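Local atomic coordinates of isomerase/lactonizing enzyme (Agrobacterium tumefaciens, PDB entry 1RVK), a protein that is of unknown function but belongs to the enolase superfamily, binds magnesium, and probably abstracts a proton next to a carboxylate in its substrate. Residues Leu132-Met138 with Trp327-Leu333; Lys166-Thr172 with Ile201-Ala207; Val183-Leu187 with Ala218-Leu223; Cys190-Arg194 with Lys225-Asp229. The contacts are given in a common frame with arbitrary orientation. Residue numbers count along the deposited sequence, not the author numbering.

Contact 1: Leu132-Met138 with Trp327-Leu333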
# COMPACT_ATOMS: atom_id res chain seq x y z
N LEU A 132 -11.54 -3.82 9.78
CA LEU A 132 -11.06 -5.17 9.54
C LEU A 132 -9.85 -5.11 8.63
O LEU A 132 -9.79 -4.28 7.72
CB LEU A 132 -12.14 -6.02 8.87
CG LEU A 132 -13.37 -6.42 9.68
CD1 LEU A 132 -14.37 -7.12 8.77
CD2 LEU A 132 -12.97 -7.33 10.83
N ALA A 133 -8.89 -5.99 8.87
CA ALA A 133 -7.69 -6.05 8.05
C ALA A 133 -7.53 -7.46 7.52
O ALA A 133 -7.94 -8.42 8.18
CB ALA A 133 -6.47 -5.66 8.87
N TYR A 134 -6.98 -7.60 6.32
CA TYR A 134 -6.73 -8.93 5.80
C TYR A 134 -5.23 -9.15 5.88
O TYR A 134 -4.46 -8.19 5.79
CB TYR A 134 -7.25 -9.11 4.35
CG TYR A 134 -6.64 -8.24 3.26
CD1 TYR A 134 -5.40 -8.54 2.70
CD2 TYR A 134 -7.36 -7.18 2.72
CE1 TYR A 134 -4.89 -7.80 1.62
CE2 TYR A 134 -6.87 -6.43 1.66
CZ TYR A 134 -5.64 -6.74 1.11
OH TYR A 134 -5.18 -6.00 0.04
N GLY A 135 -4.82 -10.39 6.10
CA GLY A 135 -3.40 -10.69 6.18
C GLY A 135 -2.90 -10.85 4.76
O GLY A 135 -3.29 -11.79 4.07
N SER A 136 -2.05 -9.93 4.32
CA SER A 136 -1.51 -9.94 2.97
C SER A 136 -0.18 -10.69 2.97
O SER A 136 0.83 -10.19 3.46
CB SER A 136 -1.31 -8.50 2.49
OG SER A 136 -1.35 -8.40 1.08
N ILE A 137 -0.19 -11.90 2.40
CA ILE A 137 0.99 -12.75 2.36
C ILE A 137 2.01 -12.40 1.27
O ILE A 137 1.64 -12.14 0.12
CB ILE A 137 0.58 -14.23 2.17
CG1 ILE A 137 -0.42 -14.63 3.26
CG2 ILE A 137 1.81 -15.13 2.24
CD1 ILE A 137 -1.01 -16.02 3.07
N MSE A 138 3.29 -12.39 1.64
CA MSE A 138 4.37 -12.08 0.70
C MSE A 138 4.37 -13.00 -0.51
O MSE A 138 3.81 -14.11 -0.47
CB MSE A 138 5.74 -12.21 1.37
CG MSE A 138 6.10 -11.13 2.36
SE MSE A 138 7.99 -11.25 2.84
CE MSE A 138 8.18 -9.51 3.65
N TRP A 327 -11.43 -3.39 3.54
CA TRP A 327 -10.28 -3.66 4.40
C TRP A 327 -9.13 -2.67 4.43
O TRP A 327 -9.03 -1.75 3.62
CB TRP A 327 -9.61 -4.97 4.02
CG TRP A 327 -10.46 -6.10 3.57
CD1 TRP A 327 -10.90 -6.34 2.29
CD2 TRP A 327 -10.84 -7.23 4.35
NE1 TRP A 327 -11.52 -7.57 2.23
CE2 TRP A 327 -11.50 -8.13 3.48
CE3 TRP A 327 -10.67 -7.58 5.69
CZ2 TRP A 327 -12.00 -9.36 3.93
CZ3 TRP A 327 -11.17 -8.80 6.13
CH2 TRP A 327 -11.83 -9.67 5.25
N TYR A 328 -8.24 -2.95 5.38
CA TYR A 328 -6.97 -2.25 5.52
C TYR A 328 -6.06 -3.43 5.19
O TYR A 328 -6.29 -4.55 5.67
CB TYR A 328 -6.72 -1.79 6.95
CG TYR A 328 -5.25 -1.52 7.24
CD1 TYR A 328 -4.51 -2.39 8.05
CD2 TYR A 328 -4.60 -0.40 6.71
CE1 TYR A 328 -3.17 -2.14 8.34
CE2 TYR A 328 -3.26 -0.14 6.99
CZ TYR A 328 -2.55 -1.02 7.81
OH TYR A 328 -1.23 -0.76 8.13
N GLU A 329 -5.05 -3.20 4.36
CA GLU A 329 -4.13 -4.26 3.97
C GLU A 329 -2.97 -4.33 4.95
O GLU A 329 -2.14 -3.43 4.99
CB GLU A 329 -3.60 -4.00 2.55
CG GLU A 329 -2.71 -5.11 2.03
CD GLU A 329 -2.39 -4.97 0.56
OE1 GLU A 329 -1.74 -5.88 0.02
OE2 GLU A 329 -2.80 -3.96 -0.06
N ARG A 330 -2.93 -5.40 5.75
CA ARG A 330 -1.88 -5.56 6.75
C ARG A 330 -0.84 -6.57 6.28
O ARG A 330 -1.12 -7.76 6.15
CB ARG A 330 -2.50 -6.01 8.08
CG ARG A 330 -1.67 -5.67 9.32
CD ARG A 330 -2.54 -5.76 10.58
NE ARG A 330 -1.87 -5.24 11.77
CZ ARG A 330 -1.17 -5.96 12.64
NH1 ARG A 330 -1.05 -7.27 12.46
NH2 ARG A 330 -0.59 -5.38 13.67
N GLY A 331 0.37 -6.08 6.02
CA GLY A 331 1.44 -6.94 5.56
C GLY A 331 2.54 -6.11 4.91
O GLY A 331 2.60 -4.90 5.14
N LEU A 332 3.39 -6.74 4.10
CA LEU A 332 3.30 -8.16 3.77
C LEU A 332 3.76 -9.08 4.90
O LEU A 332 4.67 -8.74 5.67
CB LEU A 332 4.10 -8.44 2.50
CG LEU A 332 3.61 -7.65 1.28
CD1 LEU A 332 4.49 -7.94 0.08
CD2 LEU A 332 2.17 -8.02 0.99
N LEU A 333 3.13 -10.25 4.97
CA LEU A 333 3.40 -11.25 6.01
C LEU A 333 4.13 -12.50 5.51
O LEU A 333 4.00 -12.89 4.35
CB LEU A 333 2.08 -11.68 6.65
CG LEU A 333 1.39 -10.88 7.77
CD1 LEU A 333 1.84 -9.44 7.80
CD2 LEU A 333 -0.11 -11.00 7.59

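Contact 2: Lys166-Thr172 with Ile201-Ala207. With MG (magnesium ion), chain B.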
# COMPACT_ATOMS: atom_id res chain seq x y z
N LYS A 166 -9.72 -12.04 9.44
CA LYS A 166 -10.97 -12.54 8.88
C LYS A 166 -10.86 -12.68 7.36
O LYS A 166 -11.75 -13.23 6.70
CB LYS A 166 -12.13 -11.61 9.23
CG LYS A 166 -12.57 -11.69 10.69
CD LYS A 166 -13.73 -10.73 10.95
CE LYS A 166 -14.48 -11.06 12.24
NZ LYS A 166 -13.62 -11.04 13.45
N GLY A 167 -9.76 -12.17 6.81
CA GLY A 167 -9.53 -12.25 5.38
C GLY A 167 -8.05 -12.52 5.15
O GLY A 167 -7.22 -12.15 5.97
N ILE A 168 -7.73 -13.17 4.03
CA ILE A 168 -6.34 -13.50 3.71
C ILE A 168 -6.11 -13.35 2.21
O ILE A 168 -6.90 -13.85 1.42
CB ILE A 168 -6.01 -14.96 4.09
CG1 ILE A 168 -6.18 -15.15 5.59
CG2 ILE A 168 -4.59 -15.31 3.66
CD1 ILE A 168 -6.10 -16.60 6.03
N LYS A 169 -5.03 -12.67 1.83
CA LYS A 169 -4.72 -12.52 0.41
C LYS A 169 -3.38 -13.15 0.09
O LYS A 169 -2.38 -12.90 0.76
CB LYS A 169 -4.68 -11.04 -0.01
CG LYS A 169 -4.54 -10.88 -1.53
CD LYS A 169 -4.69 -9.43 -1.99
CE LYS A 169 -3.42 -8.62 -1.74
NZ LYS A 169 -3.62 -7.18 -2.10
N LEU A 170 -3.36 -13.99 -0.93
CA LEU A 170 -2.11 -14.63 -1.32
C LEU A 170 -1.45 -13.88 -2.47
O LEU A 170 -2.13 -13.42 -3.38
CB LEU A 170 -2.34 -16.06 -1.81
CG LEU A 170 -3.01 -17.16 -0.98
CD1 LEU A 170 -2.86 -18.47 -1.75
CD2 LEU A 170 -2.35 -17.28 0.38
N HIS A 171 -0.13 -13.73 -2.38
CA HIS A 171 0.65 -13.17 -3.48
C HIS A 171 1.38 -14.46 -3.83
O HIS A 171 2.07 -15.02 -2.97
CB HIS A 171 1.67 -12.12 -3.02
CG HIS A 171 1.08 -10.76 -2.76
ND1 HIS A 171 0.52 -10.41 -1.55
CD2 HIS A 171 0.98 -9.67 -3.56
CE1 HIS A 171 0.09 -9.16 -1.62
NE2 HIS A 171 0.36 -8.69 -2.82
N THR A 172 1.21 -14.96 -5.04
CA THR A 172 1.86 -16.22 -5.40
C THR A 172 3.26 -16.07 -6.00
O THR A 172 3.87 -15.00 -5.92
CB THR A 172 0.94 -17.06 -6.31
OG1 THR A 172 0.30 -16.22 -7.27
CG2 THR A 172 -0.13 -17.74 -5.46
N ILE A 201 -13.79 -17.91 5.78
CA ILE A 201 -12.72 -16.92 5.76
C ILE A 201 -12.67 -16.35 4.34
O ILE A 201 -12.73 -17.11 3.37
CB ILE A 201 -11.36 -17.56 6.12
CG1 ILE A 201 -11.41 -18.10 7.55
CG2 ILE A 201 -10.23 -16.55 5.96
CD1 ILE A 201 -11.65 -17.03 8.61
N ARG A 202 -12.60 -15.03 4.21
CA ARG A 202 -12.55 -14.41 2.89
C ARG A 202 -11.15 -14.56 2.30
O ARG A 202 -10.15 -14.30 2.97
CB ARG A 202 -12.98 -12.94 2.97
CG ARG A 202 -14.48 -12.78 3.19
CD ARG A 202 -14.88 -11.33 3.47
NE ARG A 202 -16.32 -11.19 3.65
CZ ARG A 202 -17.20 -11.14 2.65
NH1 ARG A 202 -16.79 -11.20 1.40
NH2 ARG A 202 -18.50 -11.01 2.92
N LEU A 203 -11.08 -14.97 1.04
CA LEU A 203 -9.81 -15.20 0.36
C LEU A 203 -9.65 -14.43 -0.94
O LEU A 203 -10.60 -14.28 -1.71
CB LEU A 203 -9.63 -16.69 0.08
CG LEU A 203 -9.61 -17.62 1.29
CD1 LEU A 203 -9.46 -19.07 0.84
CD2 LEU A 203 -8.46 -17.23 2.19
N MSE A 204 -8.43 -13.97 -1.19
CA MSE A 204 -8.13 -13.24 -2.40
C MSE A 204 -6.76 -13.60 -2.93
O MSE A 204 -5.92 -14.14 -2.20
CB MSE A 204 -8.25 -11.74 -2.14
CG MSE A 204 -9.68 -11.36 -1.77
SE MSE A 204 -9.90 -11.23 0.13
CE MSE A 204 -9.07 -9.53 0.04
N ILE A 205 -6.53 -13.33 -4.21
CA ILE A 205 -5.26 -13.66 -4.84
C ILE A 205 -4.73 -12.53 -5.71
O ILE A 205 -5.47 -11.94 -6.50
CB ILE A 205 -5.40 -14.95 -5.71
CG1 ILE A 205 -4.12 -15.19 -6.51
CG2 ILE A 205 -6.59 -14.82 -6.65
CD1 ILE A 205 -2.96 -15.66 -5.69
N ASP A 206 -3.45 -12.25 -5.53
CA ASP A 206 -2.74 -11.22 -6.28
C ASP A 206 -1.57 -12.00 -6.89
O ASP A 206 -0.50 -12.10 -6.30
CB ASP A 206 -2.24 -10.14 -5.32
CG ASP A 206 -1.62 -8.95 -6.03
OD1 ASP A 206 -1.22 -8.02 -5.33
OD2 ASP A 206 -1.52 -8.94 -7.28
N ALA A 207 -1.81 -12.57 -8.06
CA ALA A 207 -0.81 -13.38 -8.74
C ALA A 207 0.13 -12.59 -9.64
O ALA A 207 0.07 -11.37 -9.69
CB ALA A 207 -1.50 -14.47 -9.55
MG MG B . -1.37 -5.92 -5.34
O HOH W 1 -1.10 -6.14 -3.07
O HOH W 2 -1.42 -6.12 -7.56
O HOH W 3 0.88 -5.48 -5.38

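Contact 3: Val183-Leu187 with Ala218-Leu223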
# COMPACT_ATOMS: atom_id res chain seq x y z
N VAL A 183 0.50 -21.07 -13.56
CA VAL A 183 -0.90 -20.98 -13.19
C VAL A 183 -1.36 -22.17 -12.35
O VAL A 183 -2.11 -22.00 -11.39
CB VAL A 183 -1.82 -20.87 -14.43
CG1 VAL A 183 -3.28 -20.97 -14.01
CG2 VAL A 183 -1.56 -19.55 -15.14
N LYS A 184 -0.92 -23.37 -12.71
CA LYS A 184 -1.32 -24.55 -11.96
C LYS A 184 -0.83 -24.50 -10.51
O LYS A 184 -1.56 -24.89 -9.61
CB LYS A 184 -0.80 -25.82 -12.64
CG LYS A 184 -1.54 -26.13 -13.93
CD LYS A 184 -1.05 -27.42 -14.56
CE LYS A 184 -1.86 -27.76 -15.81
NZ LYS A 184 -1.78 -26.68 -16.83
N MSE A 185 0.39 -24.02 -10.30
CA MSE A 185 0.93 -23.92 -8.95
C MSE A 185 0.14 -22.89 -8.15
O MSE A 185 -0.20 -23.12 -6.99
CB MSE A 185 2.41 -23.53 -8.97
CG MSE A 185 3.35 -24.65 -9.36
SE MSE A 185 3.34 -26.10 -8.06
CE MSE A 185 4.49 -25.32 -6.73
N ASP A 186 -0.14 -21.75 -8.77
CA ASP A 186 -0.90 -20.69 -8.11
C ASP A 186 -2.25 -21.23 -7.65
O ASP A 186 -2.69 -20.96 -6.52
CB ASP A 186 -1.13 -19.52 -9.08
CG ASP A 186 0.15 -18.78 -9.41
OD1 ASP A 186 0.11 -17.86 -10.26
OD2 ASP A 186 1.21 -19.10 -8.82
N LEU A 187 -2.92 -21.99 -8.51
CA LEU A 187 -4.22 -22.55 -8.16
C LEU A 187 -4.11 -23.58 -7.04
O LEU A 187 -5.02 -23.69 -6.21
CB LEU A 187 -4.89 -23.18 -9.38
CG LEU A 187 -5.48 -22.19 -10.38
CD1 LEU A 187 -5.96 -22.91 -11.63
CD2 LEU A 187 -6.63 -21.44 -9.72
N ALA A 218 -7.48 -18.73 -17.35
CA ALA A 218 -7.35 -20.05 -16.75
C ALA A 218 -7.25 -19.92 -15.23
O ALA A 218 -7.82 -20.72 -14.48
CB ALA A 218 -6.12 -20.75 -17.30
N LEU A 219 -6.51 -18.92 -14.78
CA LEU A 219 -6.35 -18.69 -13.35
C LEU A 219 -7.70 -18.30 -12.74
O LEU A 219 -8.15 -18.89 -11.76
CB LEU A 219 -5.31 -17.59 -13.11
CG LEU A 219 -4.95 -17.17 -11.68
CD1 LEU A 219 -6.07 -16.37 -11.07
CD2 LEU A 219 -4.64 -18.40 -10.84
N GLY A 220 -8.36 -17.31 -13.35
CA GLY A 220 -9.64 -16.86 -12.85
C GLY A 220 -10.69 -17.96 -12.81
O GLY A 220 -11.47 -18.06 -11.86
N ARG A 221 -10.73 -18.78 -13.86
CA ARG A 221 -11.69 -19.87 -13.94
C ARG A 221 -11.48 -20.87 -12.81
O ARG A 221 -12.44 -21.42 -12.26
CB ARG A 221 -11.58 -20.58 -15.29
CG ARG A 221 -12.14 -19.77 -16.44
CD ARG A 221 -12.14 -20.57 -17.73
NE ARG A 221 -12.93 -19.92 -18.77
CZ ARG A 221 -14.25 -19.74 -18.71
NH1 ARG A 221 -14.93 -20.17 -17.65
NH2 ARG A 221 -14.89 -19.14 -19.70
N GLY A 222 -10.22 -21.11 -12.47
CA GLY A 222 -9.91 -22.05 -11.41
C GLY A 222 -10.33 -21.51 -10.05
O GLY A 222 -10.67 -22.27 -9.15
N LEU A 223 -10.30 -20.19 -9.91
CA LEU A 223 -10.67 -19.55 -8.66
C LEU A 223 -12.16 -19.68 -8.37
O LEU A 223 -12.58 -19.68 -7.21
CB LEU A 223 -10.30 -18.06 -8.70
CG LEU A 223 -8.87 -17.65 -8.33
CD1 LEU A 223 -7.86 -18.61 -8.90
CD2 LEU A 223 -8.62 -16.24 -8.85

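Contact 4: Cys190-Arg194 with Lys225-Asp229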
# COMPACT_ATOMS: atom_id res chain seq x y z
N CYS A 190 -3.97 -21.68 -3.83
CA CYS A 190 -5.29 -21.17 -3.49
C CYS A 190 -6.18 -22.27 -2.92
O CYS A 190 -6.90 -22.06 -1.94
CB CYS A 190 -5.94 -20.55 -4.73
SG CYS A 190 -5.17 -18.99 -5.24
N ALA A 191 -6.12 -23.44 -3.55
CA ALA A 191 -6.92 -24.57 -3.10
C ALA A 191 -6.48 -25.04 -1.72
O ALA A 191 -7.31 -25.39 -0.88
CB ALA A 191 -6.80 -25.72 -4.10
N ALA A 192 -5.17 -25.07 -1.50
CA ALA A 192 -4.62 -25.49 -0.21
C ALA A 192 -5.09 -24.56 0.90
O ALA A 192 -5.44 -25.01 2.00
CB ALA A 192 -3.10 -25.50 -0.27
N VAL A 193 -5.11 -23.26 0.63
CA VAL A 193 -5.55 -22.30 1.63
C VAL A 193 -7.05 -22.44 1.92
O VAL A 193 -7.46 -22.43 3.08
CB VAL A 193 -5.25 -20.84 1.20
CG1 VAL A 193 -5.91 -19.86 2.17
CG2 VAL A 193 -3.74 -20.61 1.17
N ARG A 194 -7.85 -22.58 0.87
CA ARG A 194 -9.29 -22.74 1.06
C ARG A 194 -9.57 -23.98 1.89
O ARG A 194 -10.42 -23.96 2.79
CB ARG A 194 -10.00 -22.84 -0.30
CG ARG A 194 -11.48 -23.22 -0.19
CD ARG A 194 -12.25 -22.23 0.68
NE ARG A 194 -12.55 -21.00 -0.03
CZ ARG A 194 -12.84 -19.84 0.56
NH1 ARG A 194 -12.86 -19.74 1.88
NH2 ARG A 194 -13.11 -18.78 -0.19
N LYS A 225 -14.32 -22.21 -8.45
CA LYS A 225 -14.69 -23.31 -7.56
C LYS A 225 -14.19 -23.14 -6.13
O LYS A 225 -14.61 -23.89 -5.24
CB LYS A 225 -14.19 -24.64 -8.13
CG LYS A 225 -12.76 -24.63 -8.63
CD LYS A 225 -12.67 -24.12 -10.07
CE LYS A 225 -13.32 -25.09 -11.05
NZ LYS A 225 -13.15 -24.66 -12.47
N LEU A 226 -13.31 -22.17 -5.90
CA LEU A 226 -12.77 -21.94 -4.56
C LEU A 226 -13.46 -20.80 -3.81
O LEU A 226 -13.14 -20.53 -2.65
CB LEU A 226 -11.27 -21.67 -4.62
CG LEU A 226 -10.36 -22.84 -5.03
CD1 LEU A 226 -10.60 -24.02 -4.10
CD2 LEU A 226 -10.65 -23.25 -6.46
N GLY A 227 -14.38 -20.12 -4.47
CA GLY A 227 -15.11 -19.03 -3.84
C GLY A 227 -14.29 -17.84 -3.36
O GLY A 227 -14.58 -17.28 -2.30
N PHE A 228 -13.28 -17.45 -4.13
CA PHE A 228 -12.45 -16.31 -3.76
C PHE A 228 -13.20 -14.99 -3.98
O PHE A 228 -14.02 -14.88 -4.89
CB PHE A 228 -11.15 -16.30 -4.58
CG PHE A 228 -10.02 -17.07 -3.94
CD1 PHE A 228 -8.76 -16.49 -3.81
CD2 PHE A 228 -10.22 -18.35 -3.45
CE1 PHE A 228 -7.70 -17.19 -3.21
CE2 PHE A 228 -9.17 -19.06 -2.85
CZ PHE A 228 -7.91 -18.47 -2.72
N ASP A 229 -12.90 -14.01 -3.13
CA ASP A 229 -13.54 -12.69 -3.17
C ASP A 229 -13.10 -11.84 -4.36
O ASP A 229 -13.90 -11.08 -4.90
CB ASP A 229 -13.25 -11.93 -1.88
CG ASP A 229 -14.22 -12.28 -0.77
OD1 ASP A 229 -14.81 -13.38 -0.82
OD2 ASP A 229 -14.36 -11.46 0.16
O HOH W 4 -13.72 -15.62 -0.12

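Contact 1: Leu132-Met138 with Trp327-Leu333
Two neighbouring strands run parallel here, their axes 29° apart. The main bump is the Tyr134 ring. It fills the hollow between the Trp327 indole and the backbone of Glu329. Its edge meets the indole face in a T-shaped stack, with Tyr134 CD2 3.4 Å from Trp327 CG. Glu329 CA lies over the Tyr134 ring face in a CH-pi contact. Beyond it Ser136 OG donates to Glu329 OE1 at 2.8 Å. On the face of Ala133, the small Ala133 CB packs on the edge of the Tyr328 ring, 3.9 Å from CD1. Gly135 offers a hollow that Leu333 CD2 enters, 3.6 Å from Gly135 CA. The peptide before Leu332 is cis. After this kink Ser136 O accepts from Leu333 N at 2.8 Å, and Met138 N donates to Leu333 O at 2.8 Å. A CB on Gly331 would clash with Ser136 O. The pairing joins the first and last strands of the enolase-superfamily barrel, a modified TIM barrel. Tyr134 OH and Glu329 also reach Lys169 inside it. Strand 167-171 lies on the other edge of 132-137, and helix 150-163 covers Ile137 and Leu333.

Contact 2: Lys166-Thr172 with Ile201-Ala207
Lys169 and Asp206 both have chi1 near t, and both point to the face that carries the metal. Asp206 OD1 binds the magnesium at 2.1 Å, and Asp206 OD2 accepts from a magnesium-bound water at 2.8 Å. Lys169 is extended through chi2 and bends at chi3 (p). Its NZ donates at 2.9 Å to a second magnesium-bound water and also forms a salt bridge with Glu232. His171 (chi1 m) lays its ring face over Asp206 CB. These strands are consecutive parallel strands of the barrel, joined by a right-handed beta-alpha-beta crossover through helix 183-197. Five backbone hydrogen bonds pair them, from Arg202 N to Lys166 O at 3.2 Å up to Asp206 N to Leu170 O at 2.8 Å. Glu232 and Glu258 complete the protein ligands of the metal. On the opposite face Ile168 and Leu170 (both m, t) pack with Leu203 and Ile205. Ile205 takes t, p, which brings its CD1 3.9 Å from Leu170 CB and 3.5 Å from Thr172 CG2.

Contact 3: Val183-Leu187 with Ala218-Leu223
Leu187 pushes its side chain into the helix opposite, over the backbone of Gly222. It is a knob in a hole lined by Ala218, Leu219, Gly222 and Leu223. The two segments belong to consecutive outer helices of the barrel, 183-197 and 213-224. They run side by side in nearly the same direction, with segment axes 9.8 Å apart at closest and crossing at -23°. Parallel neighbours of this kind are expected in a beta/alpha barrel, where each helix runs back antiparallel to the strands, so successive helices point the same way. Gly222 matters for the fit. A CB there would point at Leu187 and collide with its CD1, whereas the bare backbone lets Leu187 CD2 come within 3.7 Å of Gly222 C. One turn earlier Val183, with chi1 at t, lies against the start of the other segment. Its CG1 is 4.0 Å from Leu219 CB and 4.4 Å from Ala218 CB. The contact is van der Waals packing, mostly between apolar side chains. Ala218 is exposed, while Leu219 and Leu223 reach inward to Ile231 of strand 230-232. Asp186 turns its carboxylate to Tyr211, whose hydroxyl is hydrogen-bonded to OD1. The end of Leu219 turns toward helix 183-197: Leu219 CD2 lies 4.1 Å from Asp186 CB and 3.8 Å from Leu187 CD2.

Contact 4: Cys190-Arg194 with Lys225-Asp229
Arg194 carries most of the polar chemistry. Its NE donates to Leu226 O at 2.7 Å, and its NH2 donates to the same oxygen at 3.0 Å, so one carbonyl takes two bonds from one guanidinium. The side chain folds back to do this, with chi2 and chi3 both p. NH1 is used as well, by Gly198 O and Ile201 O. NH2 also reaches a water at 3.2 Å, and that water donates to Asp229 OD1 at 2.6 Å. The other carboxylate oxygen, Asp229 OD2, is held by a salt bridge to Arg202. The carbonyl of Leu226 comes just before Gly227, which has positive phi and closes helix 213-224 in a Schellman motif. The chain then leads into strand 230-232 of the barrel. An outer helix thus grips the alpha-to-beta turn of the next beta-alpha unit. Apolar contacts flank the polar group. Leu226 CD1 packs 4.0 Å from Arg194 CB and 3.9 Å from Ala191 CA. Cys190 CB lies 3.5 Å from Phe228 CZ, and Cys190 SG makes an oblique sulfur-aromatic contact with the same ring, 4.4 Å from its centroid.

Contacts 1 and 2 are buried strand pairs at the heart of the barrel. Contacts 3 and 4 lie on its outer layer and are only partly buried. Strands 130-137 and 167-171 are sheet neighbours, so contacts 1 and 2 touch directly: Ile137 O meets His171 ND1, and Tyr134 OH meets Lys169 NZ. Contacts 3 and 4 share helix 183-197, the crossover helix of contact 2. Contact 3 uses its start and contact 4 a later part. Chemistry follows place. Backbone hydrogen bonds and polar side chains, with a metal in contact 2, mark the inside. Apolar helix packing marks contact 3, and an arginine on carbonyl oxygen marks contact 4. Asp229 ties contact 4 to contact 2 through Arg202.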